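PDB 1ICM: intestinal fatty acid binding protein from Rattus norvegicus, which binds long-chain fatty acids such as myristate inside a beta-barrel and probably takes part in their uptake or transport in intestinal cells. Local coordinates for residues W6-N11 with A32-K37; L36-T41 with R126-E131; M18-I23 with Y117-V122. All coordinates share one frame; numbering follows the deposited sequence.

Contact 1 of 3, residues W6-N11 with A32-K37; sequences WKVDRN and AHDNLK
The N-terminal strand of the fatty-acid-binding-protein beta-barrel meets here the connection that leads from the helical cap back into the barrel. Strand 4-12 runs antiparallel to the start of strand 37-43. Val8 N donates to Leu36 O at 3.0 Å, with an N-H...O angle of 173°. Next to it Lys7 and Lys37 form a non-hydrogen-bonded pair, and Lys37 CA makes a CA-H...O contact with Trp6 O at 3.3 Å. Backbone bonding between Trp6 and Leu38 continues the ladder.

Side chains pack around this bond. Val8 carries CG1 between its backbone N and carbonyl carbon (chi1 71°), and this methyl lies 3.5 Å from Leu36 O. The aliphatic part of Lys7 passes the same carbonyl, with CD 3.8 Å from Leu36 O. The Lys7 chain lies side by side with Asn35, both pointing the same way.

Before the strand, Asp34 OD1 accepts from Leu36 N at 3.3 Å and closes an Asx turn. The donor sits well above the carboxylate plane. OD1 also takes a salt bridge from Arg126. At the far end of the contact, Asn11 ND2 reaches Ala32 O at 3.4 Å in a weak bond. A water bridges the same two atoms: it accepts from Asn11 ND2 and donates to Ala32 O. Asn11 OD1 accepts from Arg126 NE.

Polar ties thus continue the join past the last strand pairing. The guanidinium of Arg126 binds both sides, and its charge probably helps to stabilise the Asp34 carboxylate.

Contact 2 of 3, residues L36-T41 with R126-E131; sequences LKLTIT and RIFKKE
Leu36 CD2 and Leu38 CD1 close on the CE2 and CZ end of the Phe128 ring. Leu36 CD2 lies at the ring edge, near its plane, 3.9 Å from Phe128 CZ. Leu38 CD1 comes within 3.8 Å of Phe128 CE2, and the Leu38 side chain crosses Phe128 at about a right angle. The same Leu36 methyl also touches Arg126, with CD2 3.8 Å from NH1.

The CB atoms of Leu36, Leu38 and Phe128 each point toward the other segment. In Phe128, chi1 of -58° sets CG anti to the carbonyl carbon, beside the backbone N.

Near the C-terminus Lys37 NZ and Glu131 OE2 are 4.3 Å apart, beyond a salt bridge.

Strand 4-12 lies between these two strands in the sheet and bonds to each through its backbone. Leu36 and Leu38 therefore meet Arg126 and Phe128 across an intervening strand, on the face that turns inward in this barrel. Gln115 of strand 112-119 touches both Leu38 and Phe128. The guanidinium is positioned by its polar partners Asn11 and Asp34.

No hydrogen bond joins the two segments. Cohesion comes mainly from apolar packing, and a single Leu36 methyl serves two neighbours, the edge of an aromatic ring and a charged guanidinium that finds its bonds with other residues.

Contact 3 of 3, residues M18-I23 with Y117-V122; sequences MEKMGI and YTYEGV. With MYR (myristic acid), chain B.
In this fatty-acid-binding-protein barrel, the end of cap helix 14-21 packs on the hairpin turn between strands 112-119 and 122-130. The helix closes with a Schellman motif at Gly22. The hairpin closes with a type I' turn from Tyr119 to Val122.

One contact is Met-aromatic. Met21 SD stands 3.6 Å from the centroid of the Tyr119 ring, only 8° off the ring normal. Glu120 CG covers the opposite face, so the ring is held between a thioether and a methylene.

Apolar contacts come from the lysine stem. Lys20 CG touches Tyr119 CD2 at 4.0 Å, and CD lies 4.0 Å from Val122 CG2. Beyond them CE meets Glu120 CB as the two side chains cross at about a right angle. The chain bends at chi2 (76°), which sets CD beside the valine.

Ligand contacts lie deeper. Myristate C9 sits over the centre of one face of the Tyr117 ring. Met18 SD approaches the terminal carbon C14 at 3.8 Å, and Ile23 CD1 is also near that end of the chain.

Polar contact between the segments runs through a water rather than a direct hydrogen bond. It lies at the Tyr119 ring edge, in its plane, donates to Lys20 O at 2.9 Å and bonds to Tyr119 OH at 2.9 Å.

Contacts 1 and 2 share Leu36 and Lys37, and their centres are 8 Å apart. The bond between Asn11 OD1 and Arg126 NE, 2.7 Å long, joins them. Contact 3 joins the cap to the hairpin turn, about 18 Å from contact 1 and 22 Å from contact 2, centre to centre. It still touches both: Met18 CE is 4.0 Å from Ala32 N, and Tyr117 OH is 4.1 Å from Arg126 CD. The myristate relates them further. Its methyl end and its middle both reach contact 3, at Met18 and Ile23 and at Tyr117. Its carboxylate bonds to Arg106. The Leu38 side chain of contact 2 is also close to the ligand.

Contact 1 of 3, residues W6-N11 with A32-K37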
loop_
_atom_site.group_PDB
_atom_site.type_symbol
_atom_site.label_atom_id
_atom_site.label_comp_id
_atom_site.label_asym_id
_atom_site.label_seq_id
_atom_site.Cartn_x
_atom_site.Cartn_y
_atom_site.Cartn_z
ATOM N N TRP A 6 -6.871 -8.667 -6.382
ATOM C CA TRP A 6 -7.336 -7.306 -6.660
ATOM C C TRP A 6 -6.397 -6.655 -7.675
ATOM O O TRP A 6 -5.182 -6.801 -7.567
ATOM C CB TRP A 6 -7.250 -6.524 -5.340
ATOM C CG TRP A 6 -8.084 -7.079 -4.193
ATOM C CD1 TRP A 6 -7.667 -7.968 -3.239
ATOM C CD2 TRP A 6 -9.453 -6.774 -3.909
ATOM N NE1 TRP A 6 -8.705 -8.277 -2.384
ATOM C CE2 TRP A 6 -9.811 -7.530 -2.764
ATOM C CE3 TRP A 6 -10.438 -5.970 -4.528
ATOM C CZ2 TRP A 6 -11.108 -7.445 -2.221
ATOM C CZ3 TRP A 6 -11.716 -5.882 -3.986
ATOM C CH2 TRP A 6 -12.031 -6.638 -2.853
ATOM N N LYS A 7 -6.946 -5.906 -8.630
ATOM C CA LYS A 7 -6.163 -5.261 -9.678
ATOM C C LYS A 7 -6.455 -3.782 -9.697
ATOM O O LYS A 7 -7.605 -3.320 -9.723
ATOM C CB LYS A 7 -6.472 -5.842 -11.053
ATOM C CG LYS A 7 -5.693 -5.231 -12.226
ATOM C CD LYS A 7 -4.309 -5.830 -12.504
ATOM C CE LYS A 7 -3.719 -5.534 -13.888
ATOM N NZ LYS A 7 -2.779 -6.563 -14.394
ATOM N N VAL A 8 -5.386 -2.996 -9.714
ATOM C CA VAL A 8 -5.645 -1.563 -9.691
ATOM C C VAL A 8 -6.491 -1.049 -10.837
ATOM O O VAL A 8 -6.291 -1.494 -11.957
ATOM C CB VAL A 8 -4.331 -0.792 -9.523
ATOM C CG1 VAL A 8 -3.507 -0.886 -10.815
ATOM C CG2 VAL A 8 -4.611 0.667 -9.133
ATOM N N ASP A 9 -7.407 -0.107 -10.567
ATOM C CA ASP A 9 -8.283 0.451 -11.570
ATOM C C ASP A 9 -8.062 1.948 -11.792
ATOM O O ASP A 9 -8.012 2.407 -12.937
ATOM C CB ASP A 9 -9.706 0.225 -11.072
ATOM C CG ASP A 9 -10.726 0.767 -12.020
ATOM O OD1 ASP A 9 -10.692 0.268 -13.216
ATOM O OD2 ASP A 9 -11.537 1.591 -11.702
ATOM N N ARG A 10 -7.960 2.743 -10.714
ATOM C CA ARG A 10 -7.739 4.171 -10.874
ATOM C C ARG A 10 -7.018 4.738 -9.663
ATOM O O ARG A 10 -6.989 4.087 -8.608
ATOM C CB ARG A 10 -8.995 4.957 -11.164
ATOM C CG ARG A 10 -10.019 4.679 -10.078
ATOM C CD ARG A 10 -11.439 5.124 -10.456
ATOM N NE ARG A 10 -12.357 5.004 -9.323
ATOM C CZ ARG A 10 -12.941 3.875 -8.869
ATOM N NH1 ARG A 10 -12.752 2.697 -9.453
ATOM N NH2 ARG A 10 -13.765 3.885 -7.819
ATOM N N ASN A 11 -6.447 5.924 -9.841
ATOM C CA ASN A 11 -5.722 6.574 -8.749
ATOM C C ASN A 11 -6.249 7.972 -8.543
ATOM O O ASN A 11 -6.867 8.555 -9.451
ATOM C CB ASN A 11 -4.259 6.778 -9.145
ATOM C CG ASN A 11 -3.600 5.507 -9.643
ATOM O OD1 ASN A 11 -3.543 4.448 -9.002
ATOM N ND2 ASN A 11 -3.053 5.628 -10.841
ATOM N N ALA A 32 2.513 5.365 -11.879
ATOM C CA ALA A 32 1.100 5.510 -12.080
ATOM C C ALA A 32 0.448 4.532 -13.038
ATOM O O ALA A 32 -0.780 4.534 -13.172
ATOM C CB ALA A 32 0.762 6.903 -12.597
ATOM N N HIS A 33 1.277 3.741 -13.730
ATOM C CA HIS A 33 0.828 2.740 -14.649
ATOM C C HIS A 33 1.642 1.487 -14.336
ATOM O O HIS A 33 2.250 0.847 -15.219
ATOM C CB HIS A 33 1.192 3.181 -16.063
ATOM C CG HIS A 33 0.327 4.222 -16.624
ATOM N ND1 HIS A 33 0.683 5.564 -16.570
ATOM C CD2 HIS A 33 -0.858 4.080 -17.274
ATOM C CE1 HIS A 33 -0.291 6.216 -17.191
ATOM N NE2 HIS A 33 -1.225 5.364 -17.619
ATOM N N ASP A 34 1.678 1.105 -13.055
ATOM C CA ASP A 34 2.440 -0.057 -12.650
ATOM C C ASP A 34 1.772 -1.450 -12.735
ATOM O O ASP A 34 2.469 -2.431 -12.443
ATOM C CB ASP A 34 2.972 0.195 -11.234
ATOM C CG ASP A 34 1.918 0.265 -10.151
ATOM O OD1 ASP A 34 0.678 0.273 -10.567
ATOM O OD2 ASP A 34 2.213 0.305 -8.965
ATOM N N ASN A 35 0.500 -1.456 -13.152
ATOM C CA ASN A 35 -0.274 -2.716 -13.284
ATOM C C ASN A 35 -0.241 -3.505 -11.988
ATOM O O ASN A 35 -0.167 -4.721 -12.017
ATOM C CB ASN A 35 0.183 -3.665 -14.429
ATOM C CG ASN A 35 -0.073 -3.009 -15.770
ATOM O OD1 ASN A 35 -1.237 -2.755 -16.130
ATOM N ND2 ASN A 35 1.012 -2.703 -16.485
ATOM N N LEU A 36 -0.292 -2.821 -10.848
ATOM C CA LEU A 36 -0.206 -3.556 -9.576
ATOM C C LEU A 36 -1.442 -4.453 -9.349
ATOM O O LEU A 36 -2.580 -4.059 -9.569
ATOM C CB LEU A 36 -0.157 -2.465 -8.469
ATOM C CG LEU A 36 -0.110 -2.995 -7.048
ATOM C CD1 LEU A 36 1.116 -3.866 -6.762
ATOM C CD2 LEU A 36 -0.268 -1.782 -6.091
ATOM N N LYS A 37 -1.127 -5.625 -8.866
ATOM C CA LYS A 37 -2.084 -6.664 -8.540
ATOM C C LYS A 37 -1.685 -7.218 -7.175
ATOM O O LYS A 37 -0.503 -7.474 -6.848
ATOM C CB LYS A 37 -1.868 -7.743 -9.591
ATOM C CG LYS A 37 -2.638 -9.024 -9.357
ATOM C CD LYS A 37 -2.714 -9.788 -10.661
ATOM C CE LYS A 37 -2.392 -11.264 -10.500
ATOM N NZ LYS A 37 -2.723 -12.076 -11.687
HETATM O O HOH W 1 -2.741 2.742 -12.211
#

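Contact 2 of 3, residues L36-T41 with R126-E131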
loop_
_atom_site.group_PDB
_atom_site.type_symbol
_atom_site.label_atom_id
_atom_site.label_comp_id
_atom_site.label_asym_id
_atom_site.label_seq_id
_atom_site.Cartn_x
_atom_site.Cartn_y
_atom_site.Cartn_z
ATOM N N LEU A 36 -0.292 -2.821 -10.848
ATOM C CA LEU A 36 -0.206 -3.556 -9.576
ATOM C C LEU A 36 -1.442 -4.453 -9.349
ATOM O O LEU A 36 -2.580 -4.059 -9.569
ATOM C CB LEU A 36 -0.157 -2.465 -8.469
ATOM C CG LEU A 36 -0.110 -2.995 -7.048
ATOM C CD1 LEU A 36 1.116 -3.866 -6.762
ATOM C CD2 LEU A 36 -0.268 -1.782 -6.091
ATOM N N LYS A 37 -1.127 -5.625 -8.866
ATOM C CA LYS A 37 -2.084 -6.664 -8.540
ATOM C C LYS A 37 -1.685 -7.218 -7.175
ATOM O O LYS A 37 -0.503 -7.474 -6.848
ATOM C CB LYS A 37 -1.868 -7.743 -9.591
ATOM C CG LYS A 37 -2.638 -9.024 -9.357
ATOM C CD LYS A 37 -2.714 -9.788 -10.661
ATOM C CE LYS A 37 -2.392 -11.264 -10.500
ATOM N NZ LYS A 37 -2.723 -12.076 -11.687
ATOM N N LEU A 38 -2.713 -7.402 -6.330
ATOM C CA LEU A 38 -2.430 -7.932 -4.997
ATOM C C LEU A 38 -3.271 -9.190 -4.776
ATOM O O LEU A 38 -4.477 -9.227 -5.101
ATOM C CB LEU A 38 -2.964 -6.913 -3.946
ATOM C CG LEU A 38 -2.323 -5.521 -3.973
ATOM C CD1 LEU A 38 -3.032 -4.627 -2.969
ATOM C CD2 LEU A 38 -0.858 -5.670 -3.559
ATOM N N THR A 39 -2.626 -10.207 -4.196
ATOM C CA THR A 39 -3.350 -11.432 -3.898
ATOM C C THR A 39 -3.263 -11.518 -2.379
ATOM O O THR A 39 -2.165 -11.660 -1.839
ATOM C CB THR A 39 -2.764 -12.677 -4.609
ATOM O OG1 THR A 39 -2.922 -12.531 -6.015
ATOM C CG2 THR A 39 -3.464 -13.941 -4.138
ATOM N N ILE A 40 -4.423 -11.422 -1.707
ATOM C CA ILE A 40 -4.489 -11.413 -0.246
ATOM C C ILE A 40 -5.069 -12.668 0.355
ATOM O O ILE A 40 -6.158 -13.099 -0.031
ATOM C CB ILE A 40 -5.267 -10.192 0.266
ATOM C CG1 ILE A 40 -4.537 -8.951 -0.238
ATOM C CG2 ILE A 40 -5.277 -10.198 1.792
ATOM C CD1 ILE A 40 -5.346 -7.666 -0.193
ATOM N N THR A 41 -4.335 -13.226 1.299
ATOM C CA THR A 41 -4.828 -14.420 1.947
ATOM C C THR A 41 -4.540 -14.294 3.430
ATOM O O THR A 41 -3.518 -13.725 3.795
ATOM C CB THR A 41 -4.190 -15.702 1.432
ATOM O OG1 THR A 41 -2.805 -15.638 1.623
ATOM C CG2 THR A 41 -4.479 -15.823 -0.049
ATOM N N ARG A 126 -5.478 4.740 -4.187
ATOM C CA ARG A 126 -5.373 3.732 -5.240
ATOM C C ARG A 126 -6.613 2.857 -5.069
ATOM O O ARG A 126 -6.799 2.312 -3.989
ATOM C CB ARG A 126 -4.110 2.893 -5.182
ATOM C CG ARG A 126 -2.904 3.829 -5.325
ATOM C CD ARG A 126 -1.691 3.152 -5.963
ATOM N NE ARG A 126 -1.845 3.090 -7.418
ATOM C CZ ARG A 126 -0.981 2.370 -8.111
ATOM N NH1 ARG A 126 0.000 1.747 -7.427
ATOM N NH2 ARG A 126 -1.084 2.322 -9.431
ATOM N N ILE A 127 -7.455 2.757 -6.089
ATOM C CA ILE A 127 -8.659 1.916 -5.977
ATOM C C ILE A 127 -8.554 0.649 -6.839
ATOM O O ILE A 127 -8.237 0.733 -8.033
ATOM C CB ILE A 127 -9.828 2.826 -6.337
ATOM C CG1 ILE A 127 -9.873 3.993 -5.334
ATOM C CG2 ILE A 127 -11.134 2.017 -6.399
ATOM C CD1 ILE A 127 -10.705 5.190 -5.781
ATOM N N PHE A 128 -8.821 -0.545 -6.290
ATOM C CA PHE A 128 -8.701 -1.805 -7.007
ATOM C C PHE A 128 -10.036 -2.485 -7.249
ATOM O O PHE A 128 -10.948 -2.279 -6.435
ATOM C CB PHE A 128 -7.945 -2.792 -6.095
ATOM C CG PHE A 128 -6.567 -2.292 -5.689
ATOM C CD1 PHE A 128 -6.386 -1.223 -4.799
ATOM C CD2 PHE A 128 -5.416 -2.887 -6.212
ATOM C CE1 PHE A 128 -5.105 -0.767 -4.445
ATOM C CE2 PHE A 128 -4.128 -2.446 -5.886
ATOM C CZ PHE A 128 -3.974 -1.377 -4.994
ATOM N N LYS A 129 -10.145 -3.271 -8.332
ATOM C CA LYS A 129 -11.368 -4.001 -8.615
ATOM C C LYS A 129 -11.074 -5.449 -8.350
ATOM O O LYS A 129 -9.955 -5.888 -8.537
ATOM C CB LYS A 129 -11.851 -3.848 -10.039
ATOM C CG LYS A 129 -12.767 -2.645 -10.190
ATOM C CD LYS A 129 -13.136 -2.467 -11.652
ATOM C CE LYS A 129 -13.608 -1.052 -11.954
ATOM N NZ LYS A 129 -14.707 -0.631 -11.063
ATOM N N LYS A 130 -12.064 -6.192 -7.873
ATOM C CA LYS A 130 -11.805 -7.602 -7.625
ATOM C C LYS A 130 -11.833 -8.333 -8.965
ATOM O O LYS A 130 -12.639 -8.034 -9.844
ATOM C CB LYS A 130 -12.889 -8.168 -6.714
ATOM C CG LYS A 130 -12.361 -9.158 -5.686
ATOM C CD LYS A 130 -13.536 -9.601 -4.823
ATOM C CE LYS A 130 -13.175 -10.184 -3.481
ATOM N NZ LYS A 130 -14.357 -10.097 -2.607
ATOM N N GLU A 131 -10.923 -9.290 -9.143
ATOM C CA GLU A 131 -10.762 -10.123 -10.329
ATOM C C GLU A 131 -11.922 -11.098 -10.499
ATOM O O GLU A 131 -11.758 -12.066 -11.287
ATOM C CB GLU A 131 -9.493 -10.992 -10.181
ATOM C CG GLU A 131 -9.001 -11.647 -11.480
ATOM C CD GLU A 131 -7.927 -10.834 -12.147
ATOM O OE1 GLU A 131 -8.233 -9.559 -12.153
ATOM O OE2 GLU A 131 -6.899 -11.323 -12.606
ATOM O OXT GLU A 131 -12.970 -10.908 -9.842
#

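Contact 3 of 3, residues M18-I23 with Y117-V122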
loop_
_atom_site.group_PDB
_atom_site.type_symbol
_atom_site.label_atom_id
_atom_site.label_comp_id
_atom_site.label_asym_id
_atom_site.label_seq_id
_atom_site.Cartn_x
_atom_site.Cartn_y
_atom_site.Cartn_z
ATOM N N MET A 18 3.601 11.004 -5.002
ATOM C CA MET A 18 4.942 10.485 -5.269
ATOM C C MET A 18 5.998 11.595 -5.327
ATOM O O MET A 18 7.129 11.391 -4.910
ATOM C CB MET A 18 4.974 9.736 -6.613
ATOM C CG MET A 18 4.270 8.397 -6.466
ATOM S SD MET A 18 4.485 7.305 -7.911
ATOM C CE MET A 18 3.166 7.954 -8.952
ATOM N N GLU A 19 5.614 12.760 -5.823
ATOM C CA GLU A 19 6.539 13.908 -5.882
ATOM C C GLU A 19 7.014 14.270 -4.473
ATOM O O GLU A 19 8.190 14.493 -4.221
ATOM C CB GLU A 19 5.816 15.119 -6.488
ATOM C CG GLU A 19 6.615 16.427 -6.554
ATOM C CD GLU A 19 5.880 17.465 -7.388
ATOM O OE1 GLU A 19 4.930 18.083 -6.715
ATOM O OE2 GLU A 19 6.104 17.697 -8.564
ATOM N N LYS A 20 6.088 14.297 -3.512
ATOM C CA LYS A 20 6.408 14.598 -2.119
ATOM C C LYS A 20 7.395 13.641 -1.462
ATOM O O LYS A 20 8.233 14.013 -0.633
ATOM C CB LYS A 20 5.107 14.630 -1.320
ATOM C CG LYS A 20 5.127 15.483 -0.060
ATOM C CD LYS A 20 5.053 16.985 -0.280
ATOM C CE LYS A 20 5.207 17.750 1.033
ATOM N NZ LYS A 20 5.019 19.190 0.832
ATOM N N MET A 21 7.283 12.367 -1.841
ATOM C CA MET A 21 8.108 11.269 -1.364
ATOM C C MET A 21 9.511 11.348 -1.926
ATOM O O MET A 21 10.380 10.655 -1.409
ATOM C CB MET A 21 7.505 9.888 -1.705
ATOM C CG MET A 21 6.248 9.630 -0.866
ATOM S SD MET A 21 6.620 8.971 0.786
ATOM C CE MET A 21 7.601 7.514 0.318
ATOM N N GLY A 22 9.662 12.191 -2.958
ATOM C CA GLY A 22 10.962 12.368 -3.559
ATOM C C GLY A 22 11.150 11.590 -4.863
ATOM O O GLY A 22 12.281 11.403 -5.303
ATOM N N ILE A 23 10.081 11.128 -5.508
ATOM C CA ILE A 23 10.232 10.365 -6.762
ATOM C C ILE A 23 10.296 11.267 -7.983
ATOM O O ILE A 23 9.503 12.197 -8.133
ATOM C CB ILE A 23 9.191 9.258 -6.908
ATOM C CG1 ILE A 23 9.468 8.146 -5.900
ATOM C CG2 ILE A 23 9.201 8.673 -8.318
ATOM C CD1 ILE A 23 8.534 8.178 -4.700
ATOM N N TYR A 117 -3.488 6.764 1.314
ATOM C CA TYR A 117 -2.236 7.074 1.998
ATOM C C TYR A 117 -2.188 8.578 2.351
ATOM O O TYR A 117 -2.716 9.446 1.638
ATOM C CB TYR A 117 -0.978 6.873 1.099
ATOM C CG TYR A 117 -0.890 5.634 0.217
ATOM C CD1 TYR A 117 -0.922 4.358 0.788
ATOM C CD2 TYR A 117 -0.734 5.736 -1.168
ATOM C CE1 TYR A 117 -0.827 3.207 0.001
ATOM C CE2 TYR A 117 -0.616 4.593 -1.967
ATOM C CZ TYR A 117 -0.681 3.323 -1.383
ATOM O OH TYR A 117 -0.591 2.181 -2.152
ATOM N N THR A 118 -1.444 8.891 3.402
ATOM C CA THR A 118 -1.197 10.292 3.727
ATOM C C THR A 118 0.288 10.420 4.101
ATOM O O THR A 118 0.874 9.581 4.791
ATOM C CB THR A 118 -2.028 10.898 4.895
ATOM O OG1 THR A 118 -1.803 10.105 6.049
ATOM C CG2 THR A 118 -3.522 10.932 4.579
ATOM N N TYR A 119 0.865 11.525 3.648
ATOM C CA TYR A 119 2.260 11.797 3.934
ATOM C C TYR A 119 2.515 13.310 3.821
ATOM O O TYR A 119 2.166 13.928 2.797
ATOM C CB TYR A 119 3.172 11.066 2.927
ATOM C CG TYR A 119 4.648 11.361 3.113
ATOM C CD1 TYR A 119 5.387 10.759 4.136
ATOM C CD2 TYR A 119 5.315 12.163 2.195
ATOM C CE1 TYR A 119 6.753 10.944 4.356
ATOM C CE2 TYR A 119 6.690 12.344 2.379
ATOM C CZ TYR A 119 7.394 11.779 3.445
ATOM O OH TYR A 119 8.750 11.981 3.582
ATOM N N GLU A 120 3.031 13.889 4.914
ATOM C CA GLU A 120 3.384 15.285 5.006
ATOM C C GLU A 120 2.321 16.195 4.514
ATOM O O GLU A 120 2.602 17.132 3.791
ATOM C CB GLU A 120 4.654 15.553 4.202
ATOM C CG GLU A 120 5.880 14.943 4.881
ATOM C CD GLU A 120 6.147 15.661 6.175
ATOM O OE1 GLU A 120 6.613 16.875 5.966
ATOM O OE2 GLU A 120 5.954 15.166 7.275
ATOM N N GLY A 121 1.076 15.900 4.852
ATOM C CA GLY A 121 0.015 16.780 4.385
ATOM C C GLY A 121 -0.601 16.512 3.017
ATOM O O GLY A 121 -1.482 17.276 2.574
ATOM N N VAL A 122 -0.179 15.416 2.354
ATOM C CA VAL A 122 -0.759 15.114 1.045
ATOM C C VAL A 122 -1.400 13.725 1.160
ATOM O O VAL A 122 -0.850 12.816 1.815
ATOM C CB VAL A 122 0.364 14.986 0.002
ATOM C CG1 VAL A 122 -0.243 14.734 -1.374
ATOM C CG2 VAL A 122 1.117 16.315 -0.027
HETATM C C1 MYR B . 1.261 -4.325 2.579
HETATM O O1 MYR B . 0.924 -4.713 1.395
HETATM O O2 MYR B . 0.481 -4.397 3.494
HETATM C C2 MYR B . 2.688 -3.804 2.717
HETATM C C3 MYR B . 2.800 -2.353 3.146
HETATM C C4 MYR B . 2.202 -1.353 2.163
HETATM C C5 MYR B . 2.375 0.114 2.557
HETATM C C6 MYR B . 2.113 1.028 1.358
HETATM C C7 MYR B . 2.952 2.295 1.299
HETATM C C8 MYR B . 3.455 2.527 -0.124
HETATM C C9 MYR B . 3.276 3.960 -0.569
HETATM C C10 MYR B . 3.247 4.129 -2.079
HETATM C C11 MYR B . 4.615 4.500 -2.615
HETATM C C12 MYR B . 4.805 4.371 -4.115
HETATM C C13 MYR B . 6.252 4.671 -4.472
HETATM C C14 MYR B . 6.537 4.803 -5.958
HETATM O O HOH W 2 10.155 13.138 1.360
#